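Local coordinates for AB hydrolase-1 domain-containing protein (Streptococcus mutans, PDB 4L9A) that is probably a carboxylesterase of the alpha/beta hydrolase fold, inferred to cleave ester substrates in a cariogenic streptococcus, at residues 35-40 against 105-110; 43-48 against 71-76; 52-57 against 80-85; 112-117 against 126-131. All coordinates share one frame; numbering follows the deposited sequence.

Overall arrangement
All four contacts belong to one alpha/beta hydrolase fold. Contact 2 is the sheet pairing at its middle, and the others gather round it. Contact 1, its centre about 9 Å from that of contact 2, adds strand 33-38 beside strand 71-75, with Cys36 and Arg38 bonded to Thr74 and Ile72. Contact 4, centred about 10 Å from contact 2, continues the sheet past strand 43-47 through Val45, Leu113 and Cys115. Contact 3 gathers the loops after the two strands of contact 2, about 12 Å away centre to centre, and Asp76 reaches Ser54 and Thr55. In this fold the catalytic site probably lies at the C-terminal ends of the parallel strands 71-75, 43-47 and 111-117.

Contact 1 of 4, residues 35-40 against 105-110; sequences TCHREG and EHFKFQ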
# COMPACT_ATOMS: atom_id res chain seq x y z
N THR A 35 3.31 -9.28 10.18
CA THR A 35 3.38 -9.73 8.80
C THR A 35 2.53 -10.97 8.58
O THR A 35 2.25 -11.71 9.53
CB THR A 35 4.82 -10.11 8.41
OG1 THR A 35 5.24 -11.25 9.16
CG2 THR A 35 5.79 -8.95 8.66
N CYS A 36 2.12 -11.17 7.33
CA CYS A 36 1.50 -12.42 6.90
C CYS A 36 2.27 -12.90 5.69
O CYS A 36 2.58 -12.11 4.80
CB CYS A 36 0.04 -12.21 6.53
SG CYS A 36 -0.97 -11.59 7.88
N HIS A 37 2.56 -14.19 5.63
CA HIS A 37 3.54 -14.68 4.66
C HIS A 37 3.22 -16.06 4.08
O HIS A 37 2.74 -16.94 4.77
CB HIS A 37 4.92 -14.70 5.33
CG HIS A 37 5.98 -15.36 4.50
ND1 HIS A 37 6.35 -16.68 4.68
CD2 HIS A 37 6.75 -14.89 3.49
CE1 HIS A 37 7.31 -16.99 3.82
NE2 HIS A 37 7.57 -15.92 3.09
N ARG A 38 3.52 -16.21 2.80
CA ARG A 38 3.40 -17.49 2.11
C ARG A 38 4.67 -17.69 1.31
O ARG A 38 5.14 -16.76 0.64
CB ARG A 38 2.20 -17.47 1.15
CG ARG A 38 1.93 -18.78 0.46
CD ARG A 38 0.59 -18.75 -0.24
NE ARG A 38 0.67 -18.19 -1.59
CZ ARG A 38 -0.38 -17.71 -2.25
NH1 ARG A 38 -1.58 -17.71 -1.68
NH2 ARG A 38 -0.23 -17.22 -3.49
N GLU A 39 5.24 -18.88 1.39
CA GLU A 39 6.44 -19.19 0.62
C GLU A 39 6.16 -19.14 -0.87
O GLU A 39 5.04 -19.34 -1.31
CB GLU A 39 6.97 -20.58 0.98
CG GLU A 39 7.92 -20.59 2.16
CD GLU A 39 9.16 -19.75 1.90
OE1 GLU A 39 9.43 -19.43 0.72
OE2 GLU A 39 9.86 -19.39 2.88
N GLY A 40 7.21 -18.90 -1.64
CA GLY A 40 7.09 -18.87 -3.09
C GLY A 40 7.89 -17.74 -3.70
O GLY A 40 8.06 -16.68 -3.08
N GLU A 105 14.78 -9.57 4.51
CA GLU A 105 15.89 -10.49 4.78
C GLU A 105 15.47 -11.66 5.67
O GLU A 105 16.14 -12.69 5.70
CB GLU A 105 17.07 -9.75 5.41
CG GLU A 105 17.63 -8.62 4.56
CD GLU A 105 17.95 -9.06 3.14
OE1 GLU A 105 18.74 -10.02 2.97
OE2 GLU A 105 17.41 -8.45 2.19
N HIS A 106 14.37 -11.49 6.38
CA HIS A 106 13.85 -12.52 7.27
C HIS A 106 13.28 -13.71 6.50
O HIS A 106 13.24 -14.82 7.03
CB HIS A 106 12.78 -11.91 8.17
CG HIS A 106 12.28 -12.83 9.25
ND1 HIS A 106 13.04 -13.15 10.36
CD2 HIS A 106 11.10 -13.46 9.41
CE1 HIS A 106 12.34 -13.95 11.15
NE2 HIS A 106 11.15 -14.15 10.60
N PHE A 107 12.86 -13.49 5.26
CA PHE A 107 12.25 -14.57 4.46
C PHE A 107 13.09 -15.00 3.26
O PHE A 107 14.04 -14.32 2.89
CB PHE A 107 10.84 -14.18 4.01
CG PHE A 107 9.89 -13.95 5.14
CD1 PHE A 107 9.34 -15.02 5.83
CD2 PHE A 107 9.55 -12.66 5.52
CE1 PHE A 107 8.45 -14.81 6.88
CE2 PHE A 107 8.66 -12.45 6.57
CZ PHE A 107 8.12 -13.53 7.26
N LYS A 108 12.70 -16.12 2.64
CA LYS A 108 13.55 -16.79 1.65
C LYS A 108 13.49 -16.26 0.22
O LYS A 108 14.44 -16.43 -0.55
CB LYS A 108 13.28 -18.31 1.66
CG LYS A 108 13.67 -19.02 2.95
CD LYS A 108 13.21 -20.48 2.94
CE LYS A 108 14.02 -21.33 3.92
NZ LYS A 108 13.96 -20.77 5.30
N PHE A 109 12.38 -15.62 -0.16
CA PHE A 109 12.21 -15.20 -1.56
C PHE A 109 13.42 -14.43 -2.08
O PHE A 109 14.02 -13.64 -1.36
CB PHE A 109 10.92 -14.40 -1.74
CG PHE A 109 10.92 -13.05 -1.08
CD1 PHE A 109 10.47 -12.90 0.23
CD2 PHE A 109 11.32 -11.92 -1.77
CE1 PHE A 109 10.45 -11.65 0.84
CE2 PHE A 109 11.30 -10.66 -1.18
CZ PHE A 109 10.86 -10.53 0.14
N GLN A 110 13.79 -14.68 -3.33
CA GLN A 110 14.93 -13.99 -3.91
C GLN A 110 14.52 -12.83 -4.84
O GLN A 110 15.29 -11.90 -5.06
CB GLN A 110 15.87 -14.97 -4.62
CG GLN A 110 16.77 -15.74 -3.65
CD GLN A 110 17.44 -14.82 -2.64
OE1 GLN A 110 17.84 -13.70 -2.97
NE2 GLN A 110 17.55 -15.28 -1.40
O HOH W 1 9.82 -16.24 0.98
O HOH W 2 10.95 -17.74 4.27
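His37 and Phe107 lie face to face, their ring centroids 3.9 Å apart and their planes 16° from parallel. Phe107 CD1 sits over the centre of the imidazole, 3.4 Å from His37 NE2, while the histidine is displaced toward the rim of the phenyl ring. With His37 CG anti to its backbone N (chi1 172°), the imidazole projects off strand 33-38 to meet the phenyl ring. CD2 of His106 comes over the rim of the opposite face of Phe107, edge first. Thr35 OG1 comes to the ring edge, 4.1 Å from Phe107 CZ, but its hydrogen bond goes to the carbonyl O of Glu24. Side-chain carbons also make van der Waals contact with oxygens at the loop: the methylenes of Lys108 pass Glu39, CD lying 3.5 Å from OE2, and Phe109 CB rests on the carbonyl O of Gly40. The charged ends of Glu39 and Lys108 do not touch, so any attraction between them acts at longer range. No direct hydrogen bond spans the two segments; a water does so instead. Lying in the imidazole plane at the ring edge, it bonds to His37 NE2 at 3.1 Å, donates to Glu39 OE1 and accepts from Phe109 N at 2.9 Å. Glu39 OE1 also accepts from Gly40 N at 3.3 Å, which draws the carboxylate toward its own backbone. In fold terms, the loop leaving helix 93-106 is held against the C-terminal end of strand 33-38, in the antiparallel N-terminal part of the alpha/beta hydrolase sheet.

Contact 2 of 4, residues 43-48 against 71-76; sequences CFVFLS and GILTID
Phe46 carries its CG anti to the carbonyl carbon (chi1 -62°), and the ring leans across to strand 71-75, where CE2 meets Ile72 CG2 at 4.0 Å and CD2 meets Thr74 CG2 at 3.9 Å; both methyls approach obliquely. On the other face of the sheet, Cys43 SG stands anti to its backbone N (chi1 -178°) and rests 3.7 Å from Leu73 CB. Farther along that face Leu47 and Ile75 run alongside in the same direction, with CD2 of Leu47 against CB of Ile75. The backbones run parallel, their directions 16° apart. Phe44 N donates to Gly71 O at 2.8 Å, Leu73 N to Phe44 O at 2.9 Å and Phe46 N to Leu73 O at 2.9 Å. The bond from Ile75 N to Phe46 O is weak. There the strands begin to part, and beyond this point a water joins Ser48 N to Ile75 O. Strand 111-117 binds the far edge of strand 43-47, while strand 33-38 flanks strand 71-75. Helix 93-106 covers the face of Val45, Leu47 and Ile75. The pairing thus rests on backbone hydrogen bonds between buried strands and on apolar side chains over both faces, with no charged group crossing it; the water takes over where direct bonding fades.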
# COMPACT_ATOMS: atom_id res chain seq x y z
N CYS A 43 7.91 -13.15 -4.78
CA CYS A 43 6.99 -12.85 -3.70
C CYS A 43 6.27 -11.53 -3.96
O CYS A 43 6.91 -10.51 -4.25
CB CYS A 43 7.75 -12.79 -2.37
SG CYS A 43 6.72 -12.47 -0.92
N PHE A 44 4.95 -11.55 -3.88
CA PHE A 44 4.17 -10.32 -3.89
C PHE A 44 4.14 -9.67 -2.52
O PHE A 44 3.56 -10.21 -1.57
CB PHE A 44 2.75 -10.56 -4.41
CG PHE A 44 2.60 -10.31 -5.89
CD1 PHE A 44 1.88 -9.23 -6.36
CD2 PHE A 44 3.21 -11.16 -6.81
CE1 PHE A 44 1.75 -9.00 -7.74
CE2 PHE A 44 3.09 -10.94 -8.17
CZ PHE A 44 2.35 -9.86 -8.63
N VAL A 45 4.78 -8.51 -2.44
CA VAL A 45 4.87 -7.75 -1.20
C VAL A 45 3.82 -6.64 -1.21
O VAL A 45 3.77 -5.82 -2.14
CB VAL A 45 6.27 -7.12 -1.06
CG1 VAL A 45 6.33 -6.24 0.18
CG2 VAL A 45 7.36 -8.21 -1.03
N PHE A 46 2.99 -6.60 -0.18
CA PHE A 46 1.90 -5.61 -0.10
C PHE A 46 2.12 -4.56 0.97
O PHE A 46 2.47 -4.88 2.12
CB PHE A 46 0.56 -6.31 0.17
CG PHE A 46 0.15 -7.26 -0.92
CD1 PHE A 46 -0.65 -6.83 -1.97
CD2 PHE A 46 0.59 -8.58 -0.91
CE1 PHE A 46 -1.03 -7.71 -2.97
CE2 PHE A 46 0.21 -9.46 -1.91
CZ PHE A 46 -0.58 -9.03 -2.94
N LEU A 47 1.89 -3.31 0.60
CA LEU A 47 1.90 -2.21 1.54
C LEU A 47 0.61 -1.40 1.38
O LEU A 47 0.20 -1.10 0.27
CB LEU A 47 3.10 -1.29 1.31
CG LEU A 47 4.52 -1.85 1.43
CD1 LEU A 47 5.54 -0.82 0.94
CD2 LEU A 47 4.83 -2.31 2.88
N SER A 48 0.00 -1.07 2.51
CA SER A 48 -1.26 -0.36 2.52
C SER A 48 -1.05 1.14 2.46
O SER A 48 0.09 1.64 2.54
CB SER A 48 -2.05 -0.74 3.77
OG SER A 48 -2.38 -2.11 3.71
N GLY A 71 4.65 -16.25 -3.98
CA GLY A 71 4.82 -15.90 -2.58
C GLY A 71 3.98 -14.69 -2.20
O GLY A 71 3.60 -13.90 -3.06
N ILE A 72 3.69 -14.56 -0.91
CA ILE A 72 2.95 -13.42 -0.40
C ILE A 72 3.66 -12.89 0.84
O ILE A 72 4.07 -13.67 1.69
CB ILE A 72 1.50 -13.81 -0.01
CG1 ILE A 72 0.74 -14.43 -1.18
CG2 ILE A 72 0.75 -12.61 0.54
CD1 ILE A 72 0.47 -13.46 -2.35
N LEU A 73 3.82 -11.58 0.93
CA LEU A 73 4.25 -10.96 2.18
C LEU A 73 3.44 -9.70 2.39
O LEU A 73 3.54 -8.76 1.60
CB LEU A 73 5.74 -10.60 2.14
CG LEU A 73 6.30 -9.81 3.33
CD1 LEU A 73 6.12 -10.58 4.68
CD2 LEU A 73 7.77 -9.52 3.09
N THR A 74 2.63 -9.68 3.43
CA THR A 74 1.94 -8.45 3.79
C THR A 74 2.59 -7.87 5.03
O THR A 74 3.03 -8.61 5.93
CB THR A 74 0.44 -8.67 4.01
OG1 THR A 74 0.23 -9.41 5.22
CG2 THR A 74 -0.19 -9.43 2.83
N ILE A 75 2.61 -6.54 5.10
CA ILE A 75 3.25 -5.82 6.19
C ILE A 75 2.33 -4.72 6.72
O ILE A 75 1.85 -3.88 5.95
CB ILE A 75 4.58 -5.19 5.73
CG1 ILE A 75 5.54 -6.26 5.20
CG2 ILE A 75 5.23 -4.40 6.86
CD1 ILE A 75 6.83 -5.70 4.60
N ASP A 76 2.07 -4.72 8.03
CA ASP A 76 1.29 -3.66 8.66
C ASP A 76 2.20 -2.57 9.23
O ASP A 76 3.10 -2.86 10.01
CB ASP A 76 0.41 -4.22 9.80
CG ASP A 76 -0.73 -5.10 9.30
OD1 ASP A 76 -0.71 -5.48 8.10
OD2 ASP A 76 -1.63 -5.43 10.11
O HOH W 3 1.47 -1.39 5.01

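Contact 3 of 4, residues 52-57 against 80-85; sequences FFSTAD and SGYSPV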
# COMPACT_ATOMS: atom_id res chain seq x y z
N PHE A 52 -6.33 2.05 9.09
CA PHE A 52 -6.20 1.16 10.23
C PHE A 52 -6.38 -0.29 9.82
O PHE A 52 -6.21 -1.18 10.64
CB PHE A 52 -7.25 1.48 11.31
CG PHE A 52 -7.08 2.82 11.95
CD1 PHE A 52 -5.90 3.54 11.81
CD2 PHE A 52 -8.12 3.37 12.70
CE1 PHE A 52 -5.76 4.78 12.39
CE2 PHE A 52 -7.98 4.61 13.29
CZ PHE A 52 -6.81 5.32 13.14
N PHE A 53 -6.74 -0.54 8.56
CA PHE A 53 -6.94 -1.92 8.13
C PHE A 53 -5.62 -2.71 8.15
O PHE A 53 -4.57 -2.18 7.84
CB PHE A 53 -7.51 -1.98 6.72
CG PHE A 53 -8.76 -1.16 6.53
CD1 PHE A 53 -9.91 -1.45 7.24
CD2 PHE A 53 -8.79 -0.12 5.61
CE1 PHE A 53 -11.06 -0.71 7.06
CE2 PHE A 53 -9.95 0.63 5.41
CZ PHE A 53 -11.08 0.34 6.13
N SER A 54 -5.70 -3.99 8.50
CA SER A 54 -4.52 -4.86 8.39
C SER A 54 -4.33 -5.18 6.92
O SER A 54 -5.29 -5.25 6.16
CB SER A 54 -4.70 -6.15 9.21
OG SER A 54 -3.49 -6.88 9.27
N THR A 55 -3.08 -5.38 6.51
CA THR A 55 -2.75 -5.34 5.08
C THR A 55 -3.26 -6.55 4.31
O THR A 55 -3.80 -6.42 3.21
CB THR A 55 -1.24 -5.13 4.86
OG1 THR A 55 -0.89 -3.83 5.36
CG2 THR A 55 -0.87 -5.21 3.37
N ALA A 56 -3.13 -7.74 4.90
CA ALA A 56 -3.65 -8.93 4.24
C ALA A 56 -5.16 -8.84 4.01
O ALA A 56 -5.66 -9.25 2.96
CB ALA A 56 -3.30 -10.19 5.05
N ASP A 57 -5.89 -8.31 5.00
CA ASP A 57 -7.33 -8.11 4.89
C ASP A 57 -7.61 -7.08 3.79
O ASP A 57 -8.51 -7.25 2.94
CB ASP A 57 -7.89 -7.55 6.20
CG ASP A 57 -7.78 -8.52 7.37
OD1 ASP A 57 -7.74 -9.74 7.12
OD2 ASP A 57 -7.76 -8.07 8.54
N SER A 80 -1.23 0.60 12.73
CA SER A 80 -2.26 0.12 11.82
C SER A 80 -2.45 -1.38 11.94
O SER A 80 -1.51 -2.10 12.29
CB SER A 80 -1.89 0.46 10.37
OG SER A 80 -0.96 -0.48 9.89
N GLY A 81 -3.65 -1.85 11.64
CA GLY A 81 -3.89 -3.27 11.60
C GLY A 81 -3.46 -3.91 12.91
O GLY A 81 -3.83 -3.44 13.98
N TYR A 82 -2.66 -4.97 12.83
CA TYR A 82 -2.27 -5.66 14.05
C TYR A 82 -0.83 -5.34 14.46
O TYR A 82 -0.31 -5.94 15.39
CB TYR A 82 -2.49 -7.17 13.93
CG TYR A 82 -3.94 -7.55 13.72
CD1 TYR A 82 -4.82 -7.63 14.80
CD2 TYR A 82 -4.42 -7.85 12.46
CE1 TYR A 82 -6.15 -7.98 14.61
CE2 TYR A 82 -5.75 -8.21 12.26
CZ TYR A 82 -6.61 -8.27 13.34
OH TYR A 82 -7.93 -8.61 13.14
N SER A 83 -0.17 -4.42 13.76
CA SER A 83 1.13 -3.97 14.27
C SER A 83 0.93 -3.17 15.55
O SER A 83 -0.16 -2.68 15.80
CB SER A 83 1.91 -3.17 13.23
OG SER A 83 2.58 -4.05 12.33
N PRO A 84 1.98 -3.06 16.37
CA PRO A 84 1.82 -2.36 17.65
C PRO A 84 1.56 -0.86 17.47
O PRO A 84 1.92 -0.26 16.43
CB PRO A 84 3.17 -2.57 18.35
CG PRO A 84 3.77 -3.79 17.69
CD PRO A 84 3.32 -3.67 16.24
N VAL A 85 0.93 -0.25 18.46
CA VAL A 85 0.86 1.20 18.48
C VAL A 85 2.09 1.74 19.21
O VAL A 85 2.56 1.16 20.20
CB VAL A 85 -0.44 1.74 19.11
CG1 VAL A 85 -1.66 1.24 18.32
CG2 VAL A 85 -0.55 1.35 20.56
O HOH W 4 -1.95 -2.41 8.13
O HOH W 5 -8.68 -9.01 10.82
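Ser54 and Tyr82 meet edge-on: Ser54 OG lies near the plane of the phenol ring, 3.5 Å from CD2, and Ser54 CB is 3.7 Å from the same atom. The hydroxyl stands anti to its backbone N (chi1 -171°), beside the ring rim, and gives its hydrogen bond to Asp76 OD2 rather than to the tyrosine. Asp57 also approaches the ring edge, its OD2 4.2 Å from Tyr82 CE2, and a water lying in the ring plane links that carboxylate oxygen to Tyr82 OH. Phe53 points its side chain away from residues 80-85, and here its backbone does the work: a second water lies within bonding distance of Phe53 O, Ser80 OG (2.8 Å) and Thr55 OG1, the last bond long. Ser80 OG is also bonded to Ala77 O. Between the side chains the two backbones touch, the CA atoms of Ser54 and Gly81 being 3.6 Å apart. Gly81 N donates to Phe52 O at 2.8 Å with an N-H...O angle of 140°, from 53° above the carbonyl plane. Gly81, with positive phi, is in a type II' turn from Ser80 to Ser83, closed by Ser83 N to Ser80 O. Asp76 ties the loops together, since OD1 takes Thr55 N at the start of helix 55-58 and OD2 also takes Tyr82 N. Helix 188-206, in the insertion before strand 235-239, covers Phe52 and Phe53. Paired loops after strands 43-47 and 71-75, with a strand-end aspartate followed by a turn, here Ser-Gly-Tyr-Ser, are typical of the alpha/beta hydrolase fold.

Contact 4 of 4, residues 112-117 against 126-131; sequences YLLCVH and QIMNQS
Within the beta-alpha-beta unit of strand 111-117, helix 120-130 and strand 134-141, Tyr112 and Leu114 of the strand meet Ile127, Met128 and Ser131 at the last turn of the helix. The two segments run nearly antiparallel, their axes 10.3 Å apart at closest approach. The one polar link is Tyr112 OH to Ser131 OG, 2.7 Å, in which either hydroxyl may donate; the serine oxygen lies near the plane of the phenol ring, at its edge. Tyr112 CG sits between the backbone N and the carbonyl carbon (chi1 68°), and the ring reaches from the strand to the end of the helix, with OH 3.5 Å from Met128 CA. Ser131 OG is bonded to Lys133 O as well, which ties the helix end to the chain leading into strand 134-141. Ile127 O accepts from Ser131 N at 2.8 Å and from Gln130 N at 3.2 Å, two backbone bonds that finish the helix. The apolar part turns on one methyl group. Leu114 CD1 presses against Met128 CG at 3.5 Å, closer than two carbons normally pack, and touches Ile127 CG2 at 3.9 Å. Met128 is selenomethionine in the crystal, and its CG rather than the selenium makes the closest approach to the leucine. On the sheet, strand 43-47 flanks the leucine's strand, Val45 lying beside Leu114. Helix 93-106 packs alongside through Phe104, edge-to-face with Tyr112 and against Ile127, while strand 134-141 meets Met128 through Cys135 and Phe138.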
# COMPACT_ATOMS: atom_id res chain seq x y z
N TYR A 112 10.91 -10.24 -6.06
CA TYR A 112 9.61 -9.79 -5.60
C TYR A 112 8.96 -8.77 -6.53
O TYR A 112 9.62 -8.17 -7.38
CB TYR A 112 9.73 -9.18 -4.21
CG TYR A 112 10.50 -7.88 -4.20
CD1 TYR A 112 11.89 -7.87 -4.28
CD2 TYR A 112 9.84 -6.67 -4.13
CE1 TYR A 112 12.61 -6.68 -4.27
CE2 TYR A 112 10.54 -5.46 -4.12
CZ TYR A 112 11.92 -5.47 -4.20
OH TYR A 112 12.61 -4.28 -4.19
N LEU A 113 7.65 -8.60 -6.36
CA LEU A 113 6.93 -7.46 -6.91
C LEU A 113 6.30 -6.75 -5.73
O LEU A 113 5.85 -7.38 -4.78
CB LEU A 113 5.85 -7.89 -7.89
CG LEU A 113 6.32 -8.39 -9.26
CD1 LEU A 113 6.73 -9.85 -9.17
CD2 LEU A 113 5.22 -8.20 -10.29
N LEU A 114 6.30 -5.42 -5.78
CA LEU A 114 5.65 -4.61 -4.76
C LEU A 114 4.26 -4.22 -5.26
O LEU A 114 4.11 -3.79 -6.40
CB LEU A 114 6.46 -3.35 -4.51
CG LEU A 114 7.46 -3.43 -3.36
CD1 LEU A 114 8.47 -2.29 -3.42
CD2 LEU A 114 6.70 -3.45 -2.03
N CYS A 115 3.26 -4.38 -4.40
CA CYS A 115 1.90 -3.95 -4.71
C CYS A 115 1.46 -3.05 -3.57
O CYS A 115 1.40 -3.47 -2.42
CB CYS A 115 0.96 -5.16 -4.83
SG CYS A 115 -0.79 -4.74 -5.19
N VAL A 116 1.19 -1.79 -3.88
CA VAL A 116 0.88 -0.84 -2.82
C VAL A 116 -0.34 -0.01 -3.14
O VAL A 116 -0.71 0.17 -4.32
CB VAL A 116 2.08 0.11 -2.55
CG1 VAL A 116 3.38 -0.68 -2.48
CG2 VAL A 116 2.18 1.19 -3.66
N HIS A 117 -0.96 0.50 -2.09
CA HIS A 117 -2.02 1.49 -2.22
C HIS A 117 -1.54 2.80 -1.62
O HIS A 117 -0.89 2.82 -0.58
CB HIS A 117 -3.28 1.01 -1.48
CG HIS A 117 -4.42 1.97 -1.56
ND1 HIS A 117 -5.04 2.50 -0.44
CD2 HIS A 117 -5.06 2.51 -2.62
CE1 HIS A 117 -6.01 3.31 -0.81
NE2 HIS A 117 -6.04 3.34 -2.14
N GLN A 126 11.72 3.65 -2.32
CA GLN A 126 13.02 3.49 -1.66
C GLN A 126 13.43 2.02 -1.61
O GLN A 126 14.58 1.68 -1.84
CB GLN A 126 12.99 4.07 -0.25
CG GLN A 126 12.45 5.49 -0.20
CD GLN A 126 13.32 6.47 -0.95
OE1 GLN A 126 14.50 6.20 -1.20
NE2 GLN A 126 12.76 7.62 -1.31
N ILE A 127 12.47 1.15 -1.30
CA ILE A 127 12.71 -0.29 -1.26
C ILE A 127 13.29 -0.81 -2.58
O ILE A 127 14.30 -1.52 -2.60
CB ILE A 127 11.40 -1.04 -0.93
CG1 ILE A 127 10.91 -0.65 0.47
CG2 ILE A 127 11.59 -2.55 -1.04
CD1 ILE A 127 9.47 -1.04 0.75
N MSE A 128 12.67 -0.47 -3.69
CA MSE A 128 13.13 -0.96 -4.98
C MSE A 128 14.50 -0.39 -5.33
O MSE A 128 15.30 -1.04 -6.00
CB MSE A 128 12.11 -0.62 -6.08
CG MSE A 128 10.75 -1.26 -5.86
SE MSE A 128 9.48 -0.91 -7.34
CE MSE A 128 9.00 0.94 -6.91
N ASN A 129 14.79 0.81 -4.85
CA ASN A 129 16.08 1.44 -5.09
C ASN A 129 17.19 0.90 -4.18
O ASN A 129 18.37 0.98 -4.52
CB ASN A 129 15.93 2.97 -4.95
CG ASN A 129 17.23 3.72 -5.19
OD1 ASN A 129 17.75 3.76 -6.30
ND2 ASN A 129 17.74 4.35 -4.13
N GLN A 130 16.83 0.31 -3.04
CA GLN A 130 17.84 -0.09 -2.05
C GLN A 130 18.00 -1.60 -1.81
O GLN A 130 19.03 -2.04 -1.31
CB GLN A 130 17.56 0.57 -0.70
CG GLN A 130 17.50 2.08 -0.71
CD GLN A 130 17.18 2.63 0.67
OE1 GLN A 130 17.60 2.06 1.69
NE2 GLN A 130 16.42 3.72 0.71
N SER A 131 16.97 -2.38 -2.13
CA SER A 131 16.95 -3.81 -1.81
C SER A 131 17.92 -4.60 -2.67
O SER A 131 17.95 -4.44 -3.89
CB SER A 131 15.56 -4.38 -2.02
OG SER A 131 15.20 -4.29 -3.40